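Local coordinates for protein octenoyl-CoA reductase/carboxylase (Streptomyces sp., PDB 4A0S) that probably catalyses the NADPH-dependent reductive carboxylation of 2-octenoyl-CoA, supplying an extender unit for cinnabaramide polyketide biosynthesis, at residues Asp116-Val121 / Glu194-Ser199; Lys187-Thr192 / Gly421-Asp426; Ala379-Met384 / Glu433-Pro438. All blocks are in the same frame, centred on the assembly; numbering follows the deposited sequence.

How the contacts relate
The three contacts show how a short helix can be tied to a fold from several directions. Helix 193-197, part of contact 1, meets strand 117-124 on one flank, while the turn leading into it forms half of contact 2 and the 379-384 loop of contact 3 packs on it through Pro382 and Met384. The centres of contacts 1 and 2 lie about 11 Å apart, and Ala196 CB packs on Lys187 CG at 3.6 Å. Contacts 1 and 3 also share a probable hydrogen bond from Asn437 ND2 to Glu195 OE2, 3.0 Å, and contacts 2 and 3 meet through Leu191 against Pro382 and Leu436. Contact 1 comes nearest the ligands: the Asp116 side chain is about 8 Å from both NADP and octanoyl-CoA. Contact 2 lies away from the ligand pockets.

Contact 1: residues Asp116-Val121 / Glu194-Ser199; sequences DCSGVV and EEAAVS
Asp116 and Ser118 meet the helix 193-197 region with similar first torsions: chi1 of 45° sets CG of Asp116, and 60° sets OG of Ser118, between the backbone N and the carbonyl carbon. In both residues CB already points toward the helix. Ser118 CB rests on Ala196 CB at 3.7 Å, and its OG lies at the same distance, 3.7 Å, from Ala197 CB. That hydroxyl is bonded to Trp193 O, just before the 194-199 segment, which fixes its rotation. Such small residues permit close approach, the Cys117 and Ala197 CA atoms being 4.3 Å apart.

Here the start of a strand of the GroES-like domain, typical of medium-chain dehydrogenases/reductases, packs against a short helix; strand 117-124 pairs antiparallel with 64-73 and 136-139, and Ala197 also touches Ala71 of strand 64-73.

The Asp116 carboxylate sits beside the carbonyls of Ala197 and Val198 without a direct bond to the 194-199 segment. Its OD1 is 3.3 Å from Ala197 O, but both are acceptors; OD1 is instead bonded to Ser73 OG and Asn75 ND2. OD2 takes the backbone N of Leu201. A water 2.7 Å from Asp116 OD2 and 2.6 Å from Val198 O is placed to donate to either, a bridge between the carboxylate and the Val198 carbonyl.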
ATOM      1  N   ASP A 116     -26.684  -1.526 -14.542  1.00 15.15           N
ATOM      2  CA  ASP A 116     -27.084  -1.115 -13.200  1.00 15.14           C
ATOM      3  C   ASP A 116     -28.582  -0.920 -13.145  1.00 15.19           C
ATOM      4  O   ASP A 116     -29.276  -1.030 -14.167  1.00 15.42           O
ATOM      5  CB  ASP A 116     -26.255   0.078 -12.642  1.00 15.38           C
ATOM      6  CG  ASP A 116     -26.058   1.216 -13.628  1.00 16.14           C
ATOM      7  OD1 ASP A 116     -26.842   1.398 -14.582  1.00 16.43           O
ATOM      8  OD2 ASP A 116     -25.094   1.970 -13.427  1.00 19.53           O
ATOM      9  N   CYS A 117     -29.099  -0.678 -11.953  1.00 14.72           N
ATOM     10  CA  CYS A 117     -30.506  -0.451 -11.822  1.00 15.11           C
ATOM     11  C   CYS A 117     -30.802  -0.142 -10.396  1.00 14.86           C
ATOM     12  O   CYS A 117     -29.955  -0.338  -9.520  1.00 14.75           O
ATOM     13  CB  CYS A 117     -31.326  -1.656 -12.291  1.00 15.00           C
ATOM     14  SG  CYS A 117     -31.629  -2.899 -11.078  1.00 15.38           S
ATOM     15  N   SER A 118     -32.001   0.389 -10.180  1.00 14.80           N
ATOM     16  CA  SER A 118     -32.564   0.445  -8.852  1.00 14.90           C
ATOM     17  C   SER A 118     -33.884  -0.278  -8.954  1.00 15.08           C
ATOM     18  O   SER A 118     -34.477  -0.392 -10.039  1.00 15.23           O
ATOM     19  CB  SER A 118     -32.780   1.879  -8.407  1.00 15.19           C
ATOM     20  OG  SER A 118     -33.671   2.522  -9.301  1.00 15.49           O
ATOM     21  N   GLY A 119     -34.344  -0.794  -7.835  1.00 15.14           N
ATOM     22  CA  GLY A 119     -35.607  -1.452  -7.867  1.00 15.40           C
ATOM     23  C   GLY A 119     -35.976  -2.128  -6.585  1.00 15.48           C
ATOM     24  O   GLY A 119     -35.524  -1.769  -5.509  1.00 15.46           O
ATOM     25  N   VAL A 120     -36.837  -3.113  -6.726  1.00 15.70           N
ATOM     26  CA  VAL A 120     -37.420  -3.754  -5.591  1.00 15.86           C
ATOM     27  C   VAL A 120     -37.170  -5.248  -5.666  1.00 15.68           C
ATOM     28  O   VAL A 120     -37.404  -5.879  -6.694  1.00 15.68           O
ATOM     29  CB  VAL A 120     -38.929  -3.487  -5.541  1.00 16.73           C
ATOM     30  CG1 VAL A 120     -39.507  -4.122  -4.323  1.00 16.93           C
ATOM     31  CG2 VAL A 120     -39.203  -1.987  -5.569  1.00 16.68           C
ATOM     32  N   VAL A 121     -36.690  -5.802  -4.560  1.00 15.57           N
ATOM     33  CA  VAL A 121     -36.510  -7.228  -4.458  1.00 15.49           C
ATOM     34  C   VAL A 121     -37.879  -7.872  -4.536  1.00 15.95           C
ATOM     35  O   VAL A 121     -38.814  -7.442  -3.857  1.00 16.70           O
ATOM     36  CB  VAL A 121     -35.822  -7.596  -3.135  1.00 15.39           C
ATOM     37  CG1 VAL A 121     -35.712  -9.088  -2.998  1.00 15.38           C
ATOM     38  CG2 VAL A 121     -34.445  -6.928  -3.057  1.00 15.01           C
ATOM     39  N   GLU A 194     -34.890   6.503 -10.807  1.00 18.11           N
ATOM     40  CA  GLU A 194     -34.013   6.831 -11.908  1.00 18.05           C
ATOM     41  C   GLU A 194     -32.710   7.474 -11.400  1.00 17.92           C
ATOM     42  O   GLU A 194     -31.624   7.211 -11.924  1.00 17.83           O
ATOM     43  CB  GLU A 194     -34.731   7.707 -12.944  1.00 18.40           C
ATOM     44  CG  GLU A 194     -35.286   9.012 -12.382  1.00 20.05           C
ATOM     45  CD  GLU A 194     -36.680   8.880 -11.777  1.00 22.43           C
ATOM     46  OE1 GLU A 194     -37.094   7.772 -11.359  1.00 20.01           O
ATOM     47  OE2 GLU A 194     -37.362   9.923 -11.720  1.00 25.04           O
ATOM     48  N   GLU A 195     -32.805   8.283 -10.354  1.00 17.95           N
ATOM     49  CA  GLU A 195     -31.607   8.888  -9.761  1.00 17.81           C
ATOM     50  C   GLU A 195     -30.677   7.832  -9.161  1.00 17.43           C
ATOM     51  O   GLU A 195     -29.454   7.878  -9.340  1.00 17.23           O
ATOM     52  CB  GLU A 195     -32.008   9.841  -8.654  1.00 18.05           C
ATOM     53  CG  GLU A 195     -32.505  11.188  -9.126  1.00 18.45           C
ATOM     54  CD  GLU A 195     -33.274  11.903  -8.036  1.00 18.77           C
ATOM     55  OE1 GLU A 195     -33.285  11.411  -6.899  1.00 18.67           O
ATOM     56  OE2 GLU A 195     -33.861  12.968  -8.319  1.00 20.40           O
ATOM     57  N   ALA A 196     -31.278   6.902  -8.429  1.00 17.37           N
ATOM     58  CA  ALA A 196     -30.564   5.789  -7.804  1.00 17.06           C
ATOM     59  C   ALA A 196     -29.913   4.882  -8.866  1.00 16.83           C
ATOM     60  O   ALA A 196     -28.766   4.462  -8.714  1.00 16.59           O
ATOM     61  CB  ALA A 196     -31.510   4.996  -6.931  1.00 17.12           C
ATOM     62  N   ALA A 197     -30.641   4.641  -9.956  1.00 16.95           N
ATOM     63  CA  ALA A 197     -30.231   3.744 -11.039  1.00 16.82           C
ATOM     64  C   ALA A 197     -29.016   4.212 -11.834  1.00 16.74           C
ATOM     65  O   ALA A 197     -28.273   3.382 -12.362  1.00 16.58           O
ATOM     66  CB  ALA A 197     -31.390   3.526 -11.995  1.00 17.05           C
ATOM     67  N   VAL A 198     -28.816   5.528 -11.926  1.00 16.89           N
ATOM     68  CA  VAL A 198     -27.785   6.060 -12.825  1.00 16.90           C
ATOM     69  C   VAL A 198     -26.352   5.864 -12.328  1.00 16.65           C
ATOM     70  O   VAL A 198     -25.409   5.921 -13.096  1.00 16.63           O
ATOM     71  CB  VAL A 198     -28.027   7.553 -13.208  1.00 17.20           C
ATOM     72  CG1 VAL A 198     -29.261   7.699 -14.071  1.00 17.48           C
ATOM     73  CG2 VAL A 198     -28.095   8.451 -11.971  1.00 17.53           C
ATOM     74  N   SER A 199     -26.209   5.575 -11.052  1.00 16.50           N
ATOM     75  CA  SER A 199     -24.914   5.682 -10.405  1.00 16.33           C
ATOM     76  C   SER A 199     -24.055   4.437 -10.257  1.00 16.08           C
ATOM     77  O   SER A 199     -22.847   4.535 -10.392  1.00 16.00           O
ATOM     78  CB  SER A 199     -25.084   6.332  -9.047  1.00 16.38           C
ATOM     79  OG  SER A 199     -25.533   7.652  -9.224  1.00 16.64           O
TER
HETATM   80  O   HOH W   1     -23.858   4.209 -14.186  1.00  2.00           O

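Contact 2: residues Lys187-Thr192 / Gly421-Asp426; sequences KPAHLT and GVTDPD
Lys187 NZ reaches across to Gly421 O at 2.7 Å, and the bend at its last torsion (chi4 -70°) turns the ammonium in among several oxygens. On its own side of the contact it also donates to Leu191 O at 2.7 Å and to Pro188 O at 3.0 Å. Water 2 accepts from Lys187 NZ at 2.7 Å, so four oxygens would have to share three protons, and Trp193 adds a cation-pi contact. This buried charge probably explains how the Leu191 and Gly421 carbonyl oxygens, both acceptors, can lie close together. The same water lies 2.6 Å from Thr423 OG1.

Pro188 O also takes Leu191 N, from the face of its plane opposite the lysine. Ala189 O is the second shared acceptor. Thr423 N approaches it at 2.8 Å in the carbonyl plane, whereas Asp424 N, 3.0 Å from Ala189 O, stands well above that plane. The CA-H of Val422 makes a further contact with this oxygen. His190 O is taken by Arg428 of helix 425-431. Among the apolar atoms, Thr192 CG2 meets Val422 CG2 at 3.7 Å. The positive phi of Gly421 (90°) would jam a CB against the preceding carbonyl oxygen, calling for glycine.

Both segments run into helices through N-caps. Asp424 OD1 caps Leu427 N, and Thr192 caps a backbone N of its own helix while Glu195 OE1 answers Thr192 N, the reciprocal pattern of a capping box. A type I beta turn, Pro188 to Leu191, its two end carbonyls bonded by the lysine before it, packs against the N-terminal approach to helix 425-431.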
ATOM      1  N   LYS A 187     -30.854   0.893  -1.790  1.00 16.78           N
ATOM      2  CA  LYS A 187     -31.032   2.106  -2.559  1.00 16.87           C
ATOM      3  C   LYS A 187     -30.976   3.303  -1.621  1.00 17.07           C
ATOM      4  O   LYS A 187     -31.612   3.293  -0.569  1.00 17.30           O
ATOM      5  CB  LYS A 187     -32.384   2.066  -3.257  1.00 17.08           C
ATOM      6  CG  LYS A 187     -32.764   3.358  -3.944  1.00 17.26           C
ATOM      7  CD  LYS A 187     -34.213   3.296  -4.343  1.00 17.64           C
ATOM      8  CE  LYS A 187     -34.790   4.698  -4.538  1.00 18.78           C
ATOM      9  NZ  LYS A 187     -34.931   5.437  -3.237  1.00 18.68           N
ATOM     10  N   PRO A 188     -30.202   4.339  -1.997  1.00 17.02           N
ATOM     11  CA  PRO A 188     -30.201   5.587  -1.248  1.00 17.31           C
ATOM     12  C   PRO A 188     -31.638   6.091  -1.150  1.00 17.86           C
ATOM     13  O   PRO A 188     -32.279   6.342  -2.171  1.00 18.10           O
ATOM     14  CB  PRO A 188     -29.372   6.508  -2.130  1.00 17.18           C
ATOM     15  CG  PRO A 188     -28.426   5.598  -2.796  1.00 16.83           C
ATOM     16  CD  PRO A 188     -29.236   4.371  -3.107  1.00 16.77           C
ATOM     17  N   ALA A 189     -32.152   6.182   0.070  1.00 18.58           N
ATOM     18  CA  ALA A 189     -33.586   6.416   0.287  1.00 18.91           C
ATOM     19  C   ALA A 189     -34.123   7.761  -0.265  1.00 19.44           C
ATOM     20  O   ALA A 189     -35.292   7.869  -0.638  1.00 20.29           O
ATOM     21  CB  ALA A 189     -33.921   6.257   1.762  1.00 19.58           C
ATOM     22  N   HIS A 190     -33.268   8.771  -0.323  1.00 19.29           N
ATOM     23  CA  HIS A 190     -33.697  10.101  -0.690  1.00 19.73           C
ATOM     24  C   HIS A 190     -33.735  10.284  -2.198  1.00 19.33           C
ATOM     25  O   HIS A 190     -34.038  11.363  -2.678  1.00 19.77           O
ATOM     26  CB  HIS A 190     -32.723  11.105  -0.107  1.00 19.73           C
ATOM     27  CG  HIS A 190     -31.339  10.958  -0.655  1.00 19.68           C
ATOM     28  ND1 HIS A 190     -30.472   9.973  -0.227  1.00 18.86           N
ATOM     29  CD2 HIS A 190     -30.688  11.639  -1.625  1.00 18.99           C
ATOM     30  CE1 HIS A 190     -29.337  10.074  -0.891  1.00 18.18           C
ATOM     31  NE2 HIS A 190     -29.437  11.081  -1.740  1.00 18.37           N
ATOM     32  N   LEU A 191     -33.398   9.233  -2.937  1.00 18.87           N
ATOM     33  CA  LEU A 191     -33.298   9.325  -4.377  1.00 18.59           C
ATOM     34  C   LEU A 191     -34.510   8.720  -5.044  1.00 18.59           C
ATOM     35  O   LEU A 191     -35.084   7.775  -4.535  1.00 18.87           O
ATOM     36  CB  LEU A 191     -32.076   8.573  -4.858  1.00 17.89           C
ATOM     37  CG  LEU A 191     -30.715   9.165  -4.489  1.00 17.74           C
ATOM     38  CD1 LEU A 191     -29.649   8.311  -5.116  1.00 17.36           C
ATOM     39  CD2 LEU A 191     -30.574  10.630  -4.905  1.00 18.17           C
ATOM     40  N   THR A 192     -34.854   9.236  -6.211  1.00 18.59           N
ATOM     41  CA  THR A 192     -35.872   8.621  -7.022  1.00 18.69           C
ATOM     42  C   THR A 192     -35.254   7.372  -7.639  1.00 18.30           C
ATOM     43  O   THR A 192     -34.029   7.189  -7.608  1.00 18.15           O
ATOM     44  CB  THR A 192     -36.330   9.555  -8.149  1.00 18.98           C
ATOM     45  OG1 THR A 192     -35.247   9.752  -9.059  1.00 18.75           O
ATOM     46  CG2 THR A 192     -36.791  10.897  -7.606  1.00 19.40           C
ATOM     47  N   GLY A 421     -40.185   6.667  -5.745  1.00 21.57           N
ATOM     48  CA  GLY A 421     -39.249   5.858  -4.984  1.00 21.42           C
ATOM     49  C   GLY A 421     -38.446   6.593  -3.938  1.00 21.54           C
ATOM     50  O   GLY A 421     -37.570   6.004  -3.315  1.00 21.36           O
ATOM     51  N   VAL A 422     -38.745   7.874  -3.723  1.00 21.94           N
ATOM     52  CA  VAL A 422     -38.118   8.580  -2.625  1.00 22.20           C
ATOM     53  C   VAL A 422     -38.811   8.096  -1.375  1.00 22.72           C
ATOM     54  O   VAL A 422     -40.007   8.299  -1.207  1.00 23.25           O
ATOM     55  CB  VAL A 422     -38.238  10.092  -2.739  1.00 22.62           C
ATOM     56  CG1 VAL A 422     -37.605  10.747  -1.505  1.00 22.70           C
ATOM     57  CG2 VAL A 422     -37.586  10.570  -4.025  1.00 21.55           C
ATOM     58  N   THR A 423     -38.066   7.398  -0.534  1.00 22.64           N
ATOM     59  CA  THR A 423     -38.616   6.905   0.718  1.00 23.32           C
ATOM     60  C   THR A 423     -38.026   7.670   1.903  1.00 23.47           C
ATOM     61  O   THR A 423     -38.444   7.469   3.039  1.00 24.14           O
ATOM     62  CB  THR A 423     -38.419   5.376   0.877  1.00 23.07           C
ATOM     63  OG1 THR A 423     -37.024   5.056   0.801  1.00 23.19           O
ATOM     64  CG2 THR A 423     -39.193   4.605  -0.198  1.00 23.01           C
ATOM     65  N   ASP A 424     -37.070   8.563   1.636  1.00 23.57           N
ATOM     66  CA  ASP A 424     -36.617   9.527   2.655  1.00 23.88           C
ATOM     67  C   ASP A 424     -36.754  10.940   2.091  1.00 24.01           C
ATOM     68  O   ASP A 424     -35.759  11.582   1.749  1.00 23.74           O
ATOM     69  CB  ASP A 424     -35.192   9.239   3.142  1.00 23.54           C
ATOM     70  CG  ASP A 424     -34.805  10.059   4.377  1.00 24.45           C
ATOM     71  OD1 ASP A 424     -35.566  10.945   4.841  1.00 26.13           O
ATOM     72  OD2 ASP A 424     -33.706   9.832   4.889  1.00 25.08           O
ATOM     73  N   PRO A 425     -38.007  11.420   1.981  1.00 24.46           N
ATOM     74  CA  PRO A 425     -38.255  12.749   1.429  1.00 24.61           C
ATOM     75  C   PRO A 425     -37.604  13.847   2.253  1.00 24.69           C
ATOM     76  O   PRO A 425     -37.193  14.854   1.689  1.00 24.57           O
ATOM     77  CB  PRO A 425     -39.785  12.869   1.457  1.00 25.08           C
ATOM     78  CG  PRO A 425     -40.230  11.869   2.487  1.00 25.44           C
ATOM     79  CD  PRO A 425     -39.267  10.726   2.306  1.00 24.86           C
ATOM     80  N   ASP A 426     -37.502  13.645   3.569  1.00 25.17           N
ATOM     81  CA  ASP A 426     -36.887  14.638   4.463  1.00 25.65           C
ATOM     82  C   ASP A 426     -35.433  14.852   4.131  1.00 24.80           C
ATOM     83  O   ASP A 426     -34.972  15.987   3.998  1.00 25.33           O
ATOM     84  CB  ASP A 426     -37.012  14.222   5.921  1.00 26.22           C
ATOM     85  CG  ASP A 426     -38.428  14.369   6.438  1.00 28.12           C
ATOM     86  OD1 ASP A 426     -39.341  14.689   5.644  1.00 27.99           O
ATOM     87  OD2 ASP A 426     -38.629  14.131   7.639  1.00 31.46           O
TER
HETATM   88  O   HOH W   2     -35.955   3.835  -1.263  1.00  2.00           O

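Contact 3: residues Ala379-Met384 / Glu433-Pro438; sequences AVVPAM and EDRLNP
Val381 and Arg435 cross at about a right angle, one valine methyl set over the flat guanidinium. CG1 of Val381, which chi1 of -59° puts anti to the carbonyl carbon and beside the backbone N, lies 3.6 Å from CZ of Arg435, above the centre of one face, and the chain bend at chi2 of the arginine (137°) contributes by placing CD. At the edge of the same group, in its plane, Ala379 O is 3.1 Å from Arg435 NH2. The second methyl of Val381 faces elsewhere: CG2, between the backbone N and the carbonyl carbon, lies 3.6 Å from Pro438 CD, the two side chains meeting obliquely. CG1 also touches Leu436 CD2 at 3.9 Å, so this branched residue sits among three partners. An alanine here would probably leave the guanidinium face without its methyl and open a gap beside Pro438 and Leu436.

Farther along, Met384 and Asn437 lie side by side, pointing the same way, with Met384 CE 3.4 Å from Asn437 OD1. The Asn437 amide is held at both ends. Its ND2 donates to Glu433 O at 2.9 Å, nearly straight at 170° and in the amide plane, and also to Glu195 OE2. Its OD1 receives water 4, which donates to Met384 O as well, at 2.8 Å. Water 3 is placed to donate to Leu436 O (2.9 Å) or Asn437 OD1.

The 379-384 loop, leading from helix 365-376 into strand 384-389, is thereby wedged between the C-terminal segment and the Rossmann domain. Val380 turns to Gln239 and Phe240 of helix 232-243 and to Leu374 and Phe375 of helix 365-376, while Pro382 and Met384 pack on helix 193-197.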
ATOM      1  N   ALA A 379     -22.994  13.421  -0.129  1.00 17.85           N
ATOM      2  CA  ALA A 379     -21.682  13.915  -0.491  1.00 18.06           C
ATOM      3  C   ALA A 379     -21.510  13.875  -1.999  1.00 17.64           C
ATOM      4  O   ALA A 379     -20.891  14.752  -2.589  1.00 18.15           O
ATOM      5  CB  ALA A 379     -20.608  13.090   0.171  1.00 17.85           C
ATOM      6  N   VAL A 380     -22.066  12.835  -2.602  1.00 17.34           N
ATOM      7  CA  VAL A 380     -22.002  12.623  -4.030  1.00 17.24           C
ATOM      8  C   VAL A 380     -23.457  12.478  -4.486  1.00 17.33           C
ATOM      9  O   VAL A 380     -24.309  11.948  -3.750  1.00 17.35           O
ATOM     10  CB  VAL A 380     -21.143  11.381  -4.347  1.00 16.94           C
ATOM     11  CG1 VAL A 380     -21.259  10.972  -5.797  1.00 16.87           C
ATOM     12  CG2 VAL A 380     -19.666  11.660  -3.994  1.00 16.89           C
ATOM     13  N   VAL A 381     -23.739  12.985  -5.679  1.00 17.43           N
ATOM     14  CA  VAL A 381     -25.110  13.073  -6.163  1.00 17.58           C
ATOM     15  C   VAL A 381     -25.190  12.424  -7.532  1.00 17.47           C
ATOM     16  O   VAL A 381     -24.168  12.325  -8.228  1.00 17.35           O
ATOM     17  CB  VAL A 381     -25.610  14.529  -6.227  1.00 17.92           C
ATOM     18  CG1 VAL A 381     -25.551  15.193  -4.830  1.00 18.09           C
ATOM     19  CG2 VAL A 381     -24.838  15.338  -7.301  1.00 18.00           C
ATOM     20  N   PRO A 382     -26.400  11.959  -7.909  1.00 17.53           N
ATOM     21  CA  PRO A 382     -26.587  11.270  -9.181  1.00 17.56           C
ATOM     22  C   PRO A 382     -26.340  12.258 -10.299  1.00 17.76           C
ATOM     23  O   PRO A 382     -26.654  13.434 -10.160  1.00 18.20           O
ATOM     24  CB  PRO A 382     -28.059  10.860  -9.146  1.00 17.78           C
ATOM     25  CG  PRO A 382     -28.389  10.789  -7.715  1.00 17.71           C
ATOM     26  CD  PRO A 382     -27.621  11.915  -7.094  1.00 17.68           C
ATOM     27  N   ALA A 383     -25.764  11.748 -11.381  1.00 17.52           N
ATOM     28  CA  ALA A 383     -25.382  12.517 -12.541  1.00 17.70           C
ATOM     29  C   ALA A 383     -26.461  12.376 -13.613  1.00 17.86           C
ATOM     30  O   ALA A 383     -26.178  12.508 -14.791  1.00 17.95           O
ATOM     31  CB  ALA A 383     -24.057  12.015 -13.065  1.00 17.51           C
ATOM     32  N   MET A 384     -27.697  12.118 -13.196  1.00 18.24           N
ATOM     33  CA  MET A 384     -28.773  11.925 -14.163  1.00 18.62           C
ATOM     34  C   MET A 384     -29.050  13.233 -14.857  1.00 18.99           C
ATOM     35  O   MET A 384     -29.125  14.270 -14.220  1.00 19.38           O
ATOM     36  CB  MET A 384     -30.024  11.415 -13.474  1.00 18.86           C
ATOM     37  CG  MET A 384     -31.151  11.082 -14.425  1.00 19.45           C
ATOM     38  SD  MET A 384     -32.527  10.523 -13.454  1.00 20.44           S
ATOM     39  CE  MET A 384     -33.175  12.085 -12.845  1.00 21.08           C
ATOM     40  N   GLU A 433     -33.471  18.857  -4.161  1.00 27.14           N
ATOM     41  CA  GLU A 433     -33.686  18.166  -5.417  1.00 27.27           C
ATOM     42  C   GLU A 433     -32.733  18.688  -6.477  1.00 26.21           C
ATOM     43  O   GLU A 433     -32.288  17.942  -7.345  1.00 25.05           O
ATOM     44  CB  GLU A 433     -35.130  18.374  -5.855  1.00 29.66           C
ATOM     45  CG  GLU A 433     -35.538  17.517  -7.004  1.00 33.36           C
ATOM     46  CD  GLU A 433     -37.028  17.443  -7.158  1.00 40.60           C
ATOM     47  OE1 GLU A 433     -37.706  18.478  -6.928  1.00 43.14           O
ATOM     48  OE2 GLU A 433     -37.521  16.334  -7.489  1.00 44.27           O
ATOM     49  N   ASP A 434     -32.412  19.978  -6.396  1.00 27.38           N
ATOM     50  CA  ASP A 434     -31.489  20.597  -7.355  1.00 27.58           C
ATOM     51  C   ASP A 434     -30.043  20.206  -7.120  1.00 26.12           C
ATOM     52  O   ASP A 434     -29.296  19.957  -8.078  1.00 25.66           O
ATOM     53  CB  ASP A 434     -31.652  22.124  -7.381  1.00 30.57           C
ATOM     54  CG  ASP A 434     -32.994  22.550  -7.954  1.00 34.81           C
ATOM     55  OD1 ASP A 434     -33.632  21.720  -8.643  1.00 36.71           O
ATOM     56  OD2 ASP A 434     -33.421  23.699  -7.697  1.00 39.66           O
ATOM     57  N   ARG A 435     -29.644  20.134  -5.855  1.00 25.66           N
ATOM     58  CA  ARG A 435     -28.326  19.618  -5.524  1.00 25.17           C
ATOM     59  C   ARG A 435     -28.209  18.179  -6.025  1.00 23.21           C
ATOM     60  O   ARG A 435     -27.148  17.758  -6.480  1.00 23.06           O
ATOM     61  CB  ARG A 435     -28.042  19.697  -4.020  1.00 26.47           C
ATOM     62  CG  ARG A 435     -26.987  18.654  -3.532  1.00 29.03           C
ATOM     63  CD  ARG A 435     -25.968  19.201  -2.550  1.00 35.97           C
ATOM     64  NE  ARG A 435     -24.910  18.222  -2.246  1.00 40.66           N
ATOM     65  CZ  ARG A 435     -23.892  17.915  -3.055  1.00 42.82           C
ATOM     66  NH1 ARG A 435     -23.772  18.482  -4.256  1.00 42.82           N
ATOM     67  NH2 ARG A 435     -22.984  17.027  -2.669  1.00 45.18           N
ATOM     68  N   LEU A 436     -29.305  17.434  -5.933  1.00 22.05           N
ATOM     69  CA  LEU A 436     -29.320  16.044  -6.345  1.00 21.45           C
ATOM     70  C   LEU A 436     -29.340  15.876  -7.854  1.00 20.87           C
ATOM     71  O   LEU A 436     -29.039  14.805  -8.353  1.00 21.28           O
ATOM     72  CB  LEU A 436     -30.505  15.309  -5.729  1.00 21.91           C
ATOM     73  CG  LEU A 436     -30.433  15.164  -4.215  1.00 22.23           C
ATOM     74  CD1 LEU A 436     -31.732  14.622  -3.697  1.00 22.88           C
ATOM     75  CD2 LEU A 436     -29.250  14.265  -3.806  1.00 22.91           C
ATOM     76  N   ASN A 437     -29.685  16.925  -8.587  1.00 20.55           N
ATOM     77  CA  ASN A 437     -29.745  16.816 -10.041  1.00 20.32           C
ATOM     78  C   ASN A 437     -29.037  17.960 -10.708  1.00 20.47           C
ATOM     79  O   ASN A 437     -29.680  18.728 -11.421  1.00 21.15           O
ATOM     80  CB  ASN A 437     -31.195  16.783 -10.518  1.00 21.15           C
ATOM     81  CG  ASN A 437     -31.898  15.517 -10.121  1.00 21.36           C
ATOM     82  OD1 ASN A 437     -31.838  14.519 -10.835  1.00 22.19           O
ATOM     83  ND2 ASN A 437     -32.576  15.549  -8.988  1.00 20.14           N
ATOM     84  N   PRO A 438     -27.705  18.071 -10.497  1.00 20.64           N
ATOM     85  CA  PRO A 438     -26.929  19.152 -11.084  1.00 21.28           C
ATOM     86  C   PRO A 438     -27.039  19.165 -12.600  1.00 21.18           C
ATOM     87  O   PRO A 438     -26.983  20.227 -13.222  1.00 21.72           O
ATOM     88  CB  PRO A 438     -25.496  18.822 -10.665  1.00 22.17           C
ATOM     89  CG  PRO A 438     -25.514  17.370 -10.320  1.00 21.71           C
ATOM     90  CD  PRO A 438     -26.853  17.157  -9.717  1.00 20.75           C
TER
HETATM   91  O   HOH W   3     -29.456  13.265 -10.774  1.00  2.00           O
HETATM   92  O   HOH W   4     -31.658  15.226 -13.434  1.00  2.00           O